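Local structure of aromatic-L-amino-acid decarboxylase (Catharanthus roseus, 6EEW) at residues 140-145 / 377-382; 265-270 / 419-424; 284-289 / 308-313. The protein catalyses the pyridoxal 5'-phosphate-dependent decarboxylation of L-tryptophan to tryptamine and of 5-hydroxy-L-tryptophan to serotonin, working as a homodimer. All coordinates share one frame; numbering follows the deposited sequence.

Contact 1 of 3, residues 140-145 / 377-382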
loop_
_atom_site.group_PDB
_atom_site.type_symbol
_atom_site.label_atom_id
_atom_site.label_comp_id
_atom_site.label_asym_id
_atom_site.label_seq_id
_atom_site.Cartn_x
_atom_site.Cartn_y
_atom_site.Cartn_z
ATOM N N MET A 140 -14.379 -5.580 9.518
ATOM C CA MET A 140 -14.560 -6.518 8.422
ATOM C C MET A 140 -15.785 -7.393 8.642
ATOM O O MET A 140 -16.503 -7.703 7.691
ATOM C CB MET A 140 -13.301 -7.368 8.228
ATOM C CG MET A 140 -12.157 -6.593 7.588
ATOM S SD MET A 140 -12.525 -6.027 5.911
ATOM C CE MET A 140 -12.334 -7.519 4.960
ATOM N N ASP A 141 -16.072 -7.757 9.895
ATOM C CA ASP A 141 -17.285 -8.526 10.156
ATOM C C ASP A 141 -18.551 -7.664 9.992
ATOM O O ASP A 141 -19.573 -8.135 9.466
ATOM C CB ASP A 141 -17.213 -9.139 11.556
ATOM C CG ASP A 141 -16.439 -10.466 11.590
ATOM O OD1 ASP A 141 -15.825 -10.847 10.572
ATOM O OD2 ASP A 141 -16.447 -11.137 12.646
ATOM N N TRP A 142 -18.500 -6.398 10.417
ATOM C CA TRP A 142 -19.595 -5.463 10.145
ATOM C C TRP A 142 -19.918 -5.421 8.668
ATOM O O TRP A 142 -21.067 -5.608 8.249
ATOM C CB TRP A 142 -19.219 -4.049 10.583
ATOM C CG TRP A 142 -19.431 -3.767 12.001
ATOM C CD1 TRP A 142 -19.564 -4.670 12.998
ATOM C CD2 TRP A 142 -19.513 -2.477 12.601
ATOM N NE1 TRP A 142 -19.733 -4.023 14.205
ATOM C CE2 TRP A 142 -19.712 -2.671 13.984
ATOM C CE3 TRP A 142 -19.456 -1.173 12.102
ATOM C CZ2 TRP A 142 -19.853 -1.612 14.877
ATOM C CZ3 TRP A 142 -19.595 -0.114 12.987
ATOM C CH2 TRP A 142 -19.797 -0.340 14.363
ATOM N N LEU A 143 -18.901 -5.136 7.863
ATOM C CA LEU A 143 -19.122 -4.985 6.438
ATOM C C LEU A 143 -19.605 -6.286 5.827
ATOM O O LEU A 143 -20.524 -6.289 5.002
ATOM C CB LEU A 143 -17.847 -4.489 5.785
ATOM C CG LEU A 143 -18.004 -3.499 4.649
ATOM C CD1 LEU A 143 -19.028 -2.475 5.019
ATOM C CD2 LEU A 143 -16.643 -2.832 4.437
ATOM N N ALA A 144 -19.032 -7.410 6.262
ATOM C CA ALA A 144 -19.471 -8.699 5.755
ATOM C C ALA A 144 -20.961 -8.900 6.001
ATOM O O ALA A 144 -21.674 -9.426 5.134
ATOM C CB ALA A 144 -18.662 -9.814 6.413
ATOM N N GLN A 145 -21.442 -8.505 7.186
ATOM C CA GLN A 145 -22.863 -8.643 7.491
ATOM C C GLN A 145 -23.715 -7.701 6.648
ATOM O O GLN A 145 -24.805 -8.078 6.193
ATOM C CB GLN A 145 -23.122 -8.370 8.969
ATOM C CG GLN A 145 -22.455 -9.325 9.920
ATOM C CD GLN A 145 -22.613 -8.854 11.353
ATOM O OE1 GLN A 145 -23.688 -8.974 11.927
ATOM N NE2 GLN A 145 -21.562 -8.266 11.916
ATOM N N LYS A 377 -10.787 4.646 9.536
ATOM C CA LYS A 377 -11.631 5.483 8.702
ATOM C C LYS A 377 -12.875 4.729 8.242
ATOM O O LYS A 377 -13.950 5.328 8.143
ATOM C CB LYS A 377 -10.820 6.018 7.519
ATOM C CG LYS A 377 -10.375 4.964 6.509
ATOM C CD LYS A 377 -9.715 5.645 5.315
ATOM C CE LYS A 377 -9.119 4.653 4.326
ATOM N NZ LYS A 377 -8.491 5.350 3.131
ATOM N N LEU A 378 -12.772 3.417 7.995
ATOM C CA LEU A 378 -13.969 2.649 7.643
ATOM C C LEU A 378 -14.968 2.632 8.796
ATOM O O LEU A 378 -16.172 2.842 8.597
ATOM C CB LEU A 378 -13.610 1.217 7.265
ATOM C CG LEU A 378 -13.244 0.876 5.825
ATOM C CD1 LEU A 378 -13.307 -0.646 5.673
ATOM C CD2 LEU A 378 -14.167 1.576 4.826
ATOM N N TRP A 379 -14.481 2.334 10.005
ATOM C CA TRP A 379 -15.312 2.404 11.200
ATOM C C TRP A 379 -16.014 3.747 11.296
ATOM O O TRP A 379 -17.221 3.811 11.556
ATOM C CB TRP A 379 -14.450 2.158 12.432
ATOM C CG TRP A 379 -15.184 2.014 13.727
ATOM C CD1 TRP A 379 -16.223 1.175 13.997
ATOM C CD2 TRP A 379 -14.884 2.692 14.960
ATOM N NE1 TRP A 379 -16.611 1.310 15.318
ATOM C CE2 TRP A 379 -15.799 2.230 15.928
ATOM C CE3 TRP A 379 -13.937 3.656 15.333
ATOM C CZ2 TRP A 379 -15.787 2.692 17.242
ATOM C CZ3 TRP A 379 -13.927 4.115 16.636
ATOM C CH2 TRP A 379 -14.847 3.634 17.576
ATOM N N LEU A 380 -15.266 4.838 11.104
ATOM C CA LEU A 380 -15.886 6.152 11.201
ATOM C C LEU A 380 -16.920 6.345 10.107
ATOM O O LEU A 380 -17.949 6.959 10.352
ATOM C CB LEU A 380 -14.844 7.269 11.138
ATOM C CG LEU A 380 -14.324 7.801 12.485
ATOM C CD1 LEU A 380 -13.756 6.639 13.292
ATOM C CD2 LEU A 380 -13.262 8.869 12.280
ATOM N N ILE A 381 -16.697 5.795 8.915
ATOM C CA ILE A 381 -17.695 5.926 7.852
ATOM C C ILE A 381 -18.999 5.246 8.263
ATOM O O ILE A 381 -20.088 5.848 8.244
ATOM C CB ILE A 381 -17.154 5.325 6.545
ATOM C CG1 ILE A 381 -15.930 6.096 6.051
ATOM C CG2 ILE A 381 -18.248 5.265 5.483
ATOM C CD1 ILE A 381 -15.275 5.456 4.827
ATOM N N LEU A 382 -18.898 3.969 8.620
ATOM C CA LEU A 382 -20.068 3.208 9.026
ATOM C C LEU A 382 -20.794 3.892 10.179
ATOM O O LEU A 382 -22.010 4.126 10.114
ATOM C CB LEU A 382 -19.646 1.788 9.383
ATOM C CG LEU A 382 -19.058 1.201 8.104
ATOM C CD1 LEU A 382 -18.319 -0.087 8.399
ATOM C CD2 LEU A 382 -20.173 0.961 7.104
#
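The benzo corner of Trp142 (CZ3, CH2) meets the pyrrole side of Trp379 (CD1, NE1), CH2 lying 3.7 Å from NE1 at the rim of the Trp379 ring and near its plane. The six-membered ring of Trp142 and the five-membered ring of Trp379 are inclined at 49°, an oblique pairing. Trp379 reaches this position because its CG is anti to the backbone N (chi1 -172°), which carries CD1 and NE1 across to its partner. On the benzo edge of Trp142, CE3 lies 4.0 Å from CD1 of Leu382, the two side chains sliding past each other in opposite directions. Leu143 completes the seam with one methyl for each neighbour, CD1 to Leu382 CD2 and CD2 to Leu378 CD1, both at 4.2 Å. These bulky residues bridge helix segments whose axes approach no closer than 11.0 Å and cross at 45°, and no hydrogen bond links them. Further out, Trp142 NE1 is bonded to Pro64 O of the second subunit, which restrains the indole, while Leu143 and Leu378 both rest on Cys329. The result is helix packing against strand 328-332 of the mixed central sheet, at the dimer interface, in a fold type I pyridoxal-phosphate enzyme.

Contact 2 of 3, residues 265-270 / 419-424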
loop_
_atom_site.group_PDB
_atom_site.type_symbol
_atom_site.label_atom_id
_atom_site.label_comp_id
_atom_site.label_asym_id
_atom_site.label_seq_id
_atom_site.Cartn_x
_atom_site.Cartn_y
_atom_site.Cartn_z
ATOM N N THR A 265 -18.728 -2.078 -16.952
ATOM C CA THR A 265 -19.339 -2.684 -15.769
ATOM C C THR A 265 -20.183 -3.893 -16.164
ATOM O O THR A 265 -21.315 -4.070 -15.708
ATOM C CB THR A 265 -20.148 -1.673 -14.945
ATOM O OG1 THR A 265 -21.158 -1.044 -15.746
ATOM C CG2 THR A 265 -19.245 -0.619 -14.353
ATOM N N ALA A 266 -19.632 -4.717 -17.057
ATOM C CA ALA A 266 -20.162 -6.059 -17.261
ATOM C C ALA A 266 -20.175 -6.819 -15.938
ATOM O O ALA A 266 -19.519 -6.442 -14.967
ATOM C CB ALA A 266 -19.328 -6.814 -18.295
ATOM N N THR A 267 -20.971 -7.883 -15.885
ATOM C CA THR A 267 -21.138 -8.660 -14.660
ATOM C C THR A 267 -20.983 -10.138 -14.977
ATOM O O THR A 267 -21.764 -10.693 -15.760
ATOM C CB THR A 267 -22.512 -8.406 -14.015
ATOM O OG1 THR A 267 -23.540 -8.598 -14.990
ATOM C CG2 THR A 267 -22.636 -7.004 -13.470
ATOM N N ASP A 268 -19.996 -10.762 -14.380
ATOM C CA ASP A 268 -19.886 -12.205 -14.529
ATOM C C ASP A 268 -20.833 -12.889 -13.557
ATOM O O ASP A 268 -20.959 -12.447 -12.413
ATOM C CB ASP A 268 -18.454 -12.667 -14.275
ATOM C CG ASP A 268 -17.463 -12.041 -15.231
ATOM O OD1 ASP A 268 -17.763 -11.984 -16.444
ATOM O OD2 ASP A 268 -16.393 -11.589 -14.759
ATOM N N PRO A 269 -21.488 -13.978 -13.975
ATOM C CA PRO A 269 -22.523 -14.594 -13.129
ATOM C C PRO A 269 -21.882 -15.425 -12.029
ATOM O O PRO A 269 -21.370 -16.521 -12.274
ATOM C CB PRO A 269 -23.318 -15.457 -14.126
ATOM C CG PRO A 269 -22.316 -15.840 -15.165
ATOM C CD PRO A 269 -21.341 -14.670 -15.266
ATOM N N VAL A 270 -21.908 -14.896 -10.804
ATOM C CA VAL A 270 -21.260 -15.578 -9.687
ATOM C C VAL A 270 -21.870 -16.954 -9.457
ATOM O O VAL A 270 -21.154 -17.931 -9.212
ATOM C CB VAL A 270 -21.338 -14.710 -8.417
ATOM C CG1 VAL A 270 -20.944 -15.526 -7.207
ATOM C CG2 VAL A 270 -20.437 -13.488 -8.556
ATOM N N PRO A 419 -26.346 -2.463 -21.505
ATOM C CA PRO A 419 -27.252 -2.065 -20.421
ATOM C C PRO A 419 -26.498 -1.398 -19.278
ATOM O O PRO A 419 -25.387 -1.797 -18.926
ATOM C CB PRO A 419 -27.902 -3.389 -19.989
ATOM C CG PRO A 419 -27.687 -4.314 -21.145
ATOM C CD PRO A 419 -26.386 -3.909 -21.759
ATOM N N ARG A 420 -27.116 -0.365 -18.705
ATOM C CA ARG A 420 -26.592 0.305 -17.521
ATOM C C ARG A 420 -26.920 -0.544 -16.300
ATOM O O ARG A 420 -28.084 -0.635 -15.906
ATOM C CB ARG A 420 -27.187 1.707 -17.395
ATOM C CG ARG A 420 -26.802 2.426 -16.102
ATOM C CD ARG A 420 -27.844 3.450 -15.663
ATOM N NE ARG A 420 -29.146 2.832 -15.449
ATOM C CZ ARG A 420 -29.474 2.118 -14.378
ATOM N NH1 ARG A 420 -28.595 1.912 -13.408
ATOM N NH2 ARG A 420 -30.679 1.589 -14.285
ATOM N N ASN A 421 -25.897 -1.171 -15.703
ATOM C CA ASN A 421 -26.095 -2.015 -14.529
ATOM C C ASN A 421 -25.997 -1.248 -13.220
ATOM O O ASN A 421 -26.628 -1.635 -12.233
ATOM C CB ASN A 421 -25.040 -3.123 -14.487
ATOM C CG ASN A 421 -25.085 -4.028 -15.696
ATOM O OD1 ASN A 421 -26.153 -4.484 -16.109
ATOM N ND2 ASN A 421 -23.915 -4.292 -16.274
ATOM N N PHE A 422 -25.193 -0.196 -13.176
ATOM C CA PHE A 422 -24.962 0.540 -11.944
ATOM C C PHE A 422 -24.966 2.037 -12.234
ATOM O O PHE A 422 -25.985 2.594 -12.650
ATOM C CB PHE A 422 -23.638 0.089 -11.310
ATOM C CG PHE A 422 -23.545 -1.403 -11.097
ATOM C CD1 PHE A 422 -24.106 -1.994 -9.974
ATOM C CD2 PHE A 422 -22.928 -2.215 -12.030
ATOM C CE1 PHE A 422 -24.028 -3.369 -9.772
ATOM C CE2 PHE A 422 -22.843 -3.586 -11.834
ATOM C CZ PHE A 422 -23.398 -4.161 -10.694
ATOM N N SER A 423 -23.830 2.701 -12.013
ATOM C CA SER A 423 -23.740 4.147 -12.155
ATOM C C SER A 423 -23.048 4.580 -13.446
ATOM O O SER A 423 -22.904 5.785 -13.687
ATOM C CB SER A 423 -23.025 4.751 -10.946
ATOM O OG SER A 423 -22.757 6.111 -11.186
ATOM N N LEU A 424 -22.583 3.637 -14.259
ATOM C CA LEU A 424 -21.813 3.953 -15.457
ATOM C C LEU A 424 -22.706 3.783 -16.671
ATOM O O LEU A 424 -23.325 2.728 -16.834
ATOM C CB LEU A 424 -20.579 3.051 -15.583
ATOM C CG LEU A 424 -20.026 2.926 -17.001
ATOM C CD1 LEU A 424 -19.452 4.251 -17.487
ATOM C CD2 LEU A 424 -18.992 1.815 -17.084
HETATM O O HOH W 1 -23.457 1.009 -14.970
#
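Thr265 and Asn421 bring two irregular loops together with their CA atoms 6.9 Å apart, and Thr265 itself adopts left-handed helical backbone angles (49/44). One loop leads from strand 251-258 of the large mixed sheet to helix 270-280; the other is the turn of a beta hairpin, between strands 414-416 and 424-429 of the smaller antiparallel sheet. The contact therefore joins the cofactor-binding part of this fold type I enzyme to its C-terminal sheet. A single direct hydrogen bond crosses it, from Asn421 ND2 to Thr265 O at 2.7 Å. The acceptor lies almost in the plane of the amide, whereas the donor is tilted 30° from the plane of the carbonyl.

Phe422 turns its ring edge to the threonines: CE2 is 3.8 Å from Thr267 CG2, and Thr265 CB lies beside CD2 close to the ring plane. Thr265 CG2, anti to its own carbonyl carbon, packs 3.7 Å from Leu424 CD2. That same rotamer places OG1 between the backbone N and the carbonyl carbon, where it receives a hydrogen bond from a water 3.2 Å away. The water also accepts from Phe422 N at 2.8 Å and donates to Leu424 O, so it joins the threonine hydroxyl to the backbone at Phe422 in the loop and at Leu424, where the strand begins. The substrate pocket is near, with the side chain of Thr265 about 8 Å from a bound tryptophan and touching Phe101 of that pocket. Within the hairpin loop, Arg420 doubles back on its own segment. Its NE is paired with Glu405 of helix 375-409, and NH1 gives Phe422 O a 2.8 Å hydrogen bond in the guanidinium plane, directed at a carbonyl lone pair.

Contact 3 of 3, residues 284-289 / 308-313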
loop_
_atom_site.group_PDB
_atom_site.type_symbol
_atom_site.label_atom_id
_atom_site.label_comp_id
_atom_site.label_asym_id
_atom_site.label_seq_id
_atom_site.Cartn_x
_atom_site.Cartn_y
_atom_site.Cartn_z
ATOM N N ILE A 284 -12.065 -19.624 -6.953
ATOM C CA ILE A 284 -12.775 -18.518 -7.577
ATOM C C ILE A 284 -12.707 -17.299 -6.671
ATOM O O ILE A 284 -13.074 -17.353 -5.485
ATOM C CB ILE A 284 -14.225 -18.892 -7.930
ATOM C CG1 ILE A 284 -14.918 -17.698 -8.595
ATOM C CG2 ILE A 284 -14.972 -19.442 -6.713
ATOM C CD1 ILE A 284 -16.268 -18.041 -9.169
ATOM N N HIS A 285 -12.228 -16.200 -7.239
ATOM C CA HIS A 285 -12.160 -14.926 -6.551
ATOM C C HIS A 285 -13.063 -13.962 -7.292
ATOM O O HIS A 285 -13.001 -13.870 -8.525
ATOM C CB HIS A 285 -10.727 -14.370 -6.494
ATOM C CG HIS A 285 -10.661 -12.971 -5.973
ATOM N ND1 HIS A 285 -10.557 -12.680 -4.630
ATOM C CD2 HIS A 285 -10.753 -11.778 -6.611
ATOM C CE1 HIS A 285 -10.571 -11.365 -4.464
ATOM N NE2 HIS A 285 -10.685 -10.797 -5.652
ATOM N N VAL A 286 -13.900 -13.257 -6.548
ATOM C CA VAL A 286 -14.797 -12.268 -7.115
ATOM C C VAL A 286 -14.173 -10.900 -6.886
ATOM O O VAL A 286 -14.020 -10.449 -5.739
ATOM C CB VAL A 286 -16.204 -12.374 -6.521
ATOM C CG1 VAL A 286 -17.054 -11.229 -6.999
ATOM C CG2 VAL A 286 -16.820 -13.712 -6.942
ATOM N N ASP A 287 -13.786 -10.264 -7.996
ATOM C CA ASP A 287 -13.302 -8.885 -7.994
ATOM C C ASP A 287 -14.521 -7.978 -8.109
ATOM O O ASP A 287 -15.121 -7.855 -9.179
ATOM C CB ASP A 287 -12.328 -8.638 -9.141
ATOM C CG ASP A 287 -11.892 -7.174 -9.231
ATOM O OD1 ASP A 287 -12.071 -6.423 -8.240
ATOM O OD2 ASP A 287 -11.356 -6.768 -10.285
ATOM N N ALA A 288 -14.904 -7.366 -6.992
ATOM C CA ALA A 288 -15.987 -6.400 -7.005
ATOM C C ALA A 288 -15.451 -5.043 -6.588
ATOM O O ALA A 288 -16.000 -4.408 -5.681
ATOM C CB ALA A 288 -17.128 -6.847 -6.088
ATOM N N ALA A 289 -14.357 -4.607 -7.221
ATOM C CA ALA A 289 -13.740 -3.350 -6.815
ATOM C C ALA A 289 -14.763 -2.222 -6.782
ATOM O O ALA A 289 -14.933 -1.549 -5.760
ATOM C CB ALA A 289 -12.597 -2.991 -7.758
ATOM N N GLU A 308 -21.614 -18.120 -1.263
ATOM C CA GLU A 308 -21.207 -19.160 -0.324
ATOM C C GLU A 308 -20.313 -20.214 -0.966
ATOM O O GLU A 308 -19.552 -20.874 -0.253
ATOM C CB GLU A 308 -22.435 -19.814 0.316
ATOM C CG GLU A 308 -23.405 -20.465 -0.655
ATOM C CD GLU A 308 -24.481 -19.493 -1.123
ATOM O OE1 GLU A 308 -24.344 -18.274 -0.865
ATOM O OE2 GLU A 308 -25.478 -19.946 -1.732
ATOM N N ARG A 309 -20.361 -20.372 -2.287
ATOM C CA ARG A 309 -19.479 -21.318 -2.959
ATOM C C ARG A 309 -18.138 -20.704 -3.332
ATOM O O ARG A 309 -17.249 -21.424 -3.808
ATOM C CB ARG A 309 -20.133 -21.856 -4.232
ATOM C CG ARG A 309 -21.319 -22.757 -4.009
ATOM C CD ARG A 309 -21.821 -23.313 -5.339
ATOM N NE ARG A 309 -22.406 -22.268 -6.178
ATOM C CZ ARG A 309 -23.667 -21.858 -6.084
ATOM N NH1 ARG A 309 -24.474 -22.393 -5.175
ATOM N NH2 ARG A 309 -24.125 -20.902 -6.887
ATOM N N VAL A 310 -17.978 -19.417 -3.127
ATOM C CA VAL A 310 -16.864 -18.653 -3.659
ATOM C C VAL A 310 -15.684 -18.685 -2.699
ATOM O O VAL A 310 -15.832 -18.799 -1.477
ATOM C CB VAL A 310 -17.319 -17.215 -3.968
ATOM C CG1 VAL A 310 -16.132 -16.277 -3.939
ATOM C CG2 VAL A 310 -17.946 -17.194 -5.344
ATOM N N ASP A 311 -14.485 -18.597 -3.268
ATOM C CA ASP A 311 -13.295 -18.690 -2.440
ATOM C C ASP A 311 -12.908 -17.345 -1.846
ATOM O O ASP A 311 -12.664 -17.250 -0.641
ATOM C CB ASP A 311 -12.140 -19.238 -3.262
ATOM C CG ASP A 311 -12.390 -20.630 -3.724
ATOM O OD1 ASP A 311 -12.419 -21.550 -2.876
ATOM O OD2 ASP A 311 -12.569 -20.797 -4.945
ATOM N N SER A 312 -12.933 -16.278 -2.638
ATOM C CA SER A 312 -12.586 -14.993 -2.045
ATOM C C SER A 312 -13.368 -13.891 -2.726
ATOM O O SER A 312 -13.907 -14.070 -3.823
ATOM C CB SER A 312 -11.072 -14.710 -2.102
ATOM O OG SER A 312 -10.479 -14.970 -3.379
ATOM N N LEU A 313 -13.455 -12.751 -2.036
ATOM C CA LEU A 313 -14.189 -11.603 -2.548
ATOM C C LEU A 313 -13.461 -10.321 -2.178
ATOM O O LEU A 313 -12.887 -10.220 -1.092
ATOM C CB LEU A 313 -15.628 -11.576 -2.004
ATOM C CG LEU A 313 -16.343 -10.229 -2.081
ATOM C CD1 LEU A 313 -16.775 -9.942 -3.519
ATOM C CD2 LEU A 313 -17.529 -10.231 -1.134
#
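A parallel strand pair from a beta-alpha-beta unit, strand 283-287, helix 298-301 and strand 312-315, meets here, with His285 bridged to Ser312 and Val286 to Leu313. Ile284 O begins the ladder as a double acceptor: Ser312 N reaches it at 3.0 Å and Asp311 N at 2.9 Å, both in the plane of its carbonyl. Val286 N then donates to Ser312 O at 2.8 Å in a nearly straight bond of 168°. Asp311 OD2 is also modelled as an acceptor for Ile284 N, but so close that its exact geometry is doubtful.

On the face carrying His285 and Ser312, His285 ND1 and Ser312 OG are hydrogen-bonded at 2.6 Å, with OG at the ring edge and in its plane. His285 NE2 is hydrogen-bonded to Ser314 OG, so the ring is gripped at both nitrogens and its rotation is fixed. Helix 167-186 covers this side through Ile171 and Thr174. These two strands lie side by side within the large mixed sheet of the fold type I decarboxylases, with strand 251-258 along the other border of 283-287.

On the face of Val286 and Leu313 the contacts are apolar. Val286 divides its methyls, CG1 lying 3.7 Å from Leu313 CD1 and CG2 4.0 Å from Val310 CG2. Leu313, with CG anti to its backbone N (chi1 161°), reaches along the strand until CD1 also meets Ala288 CB at 4.0 Å. Helix 270-280 closes over Val310 through Val270 and Ser274. Beyond Val286 the strand carries Asp287, whose OD2 lies close to the pyridine nitrogen N1 of the pyridoxal phosphate carried by the modified lysine at position 319.

How the contacts relate
From the N terminus, helix segment 140-145 opens the first loop, which contact 1 closes only at 377-382, drawing two helices together at the dimer interface. Inside that span the chain starts contact 2 at 265-270 and completes it at 419-424, beyond the end of contact 1, so the two loops cross. Contact 3 is the short-range closure, 284-289 with 308-313, and nests inside both. Contacts 2 and 3 touch directly: Val270 CG2 packs 4.0 Å from Val286 CG2, joining the start of helix 270-280 to strand 283-287. Contact 1 stays about 7 Å from contact 3 at the nearest atoms. Together they tie helices 130-146 and 375-409, two neighbouring strands of the mixed sheet and the 414-429 hairpin.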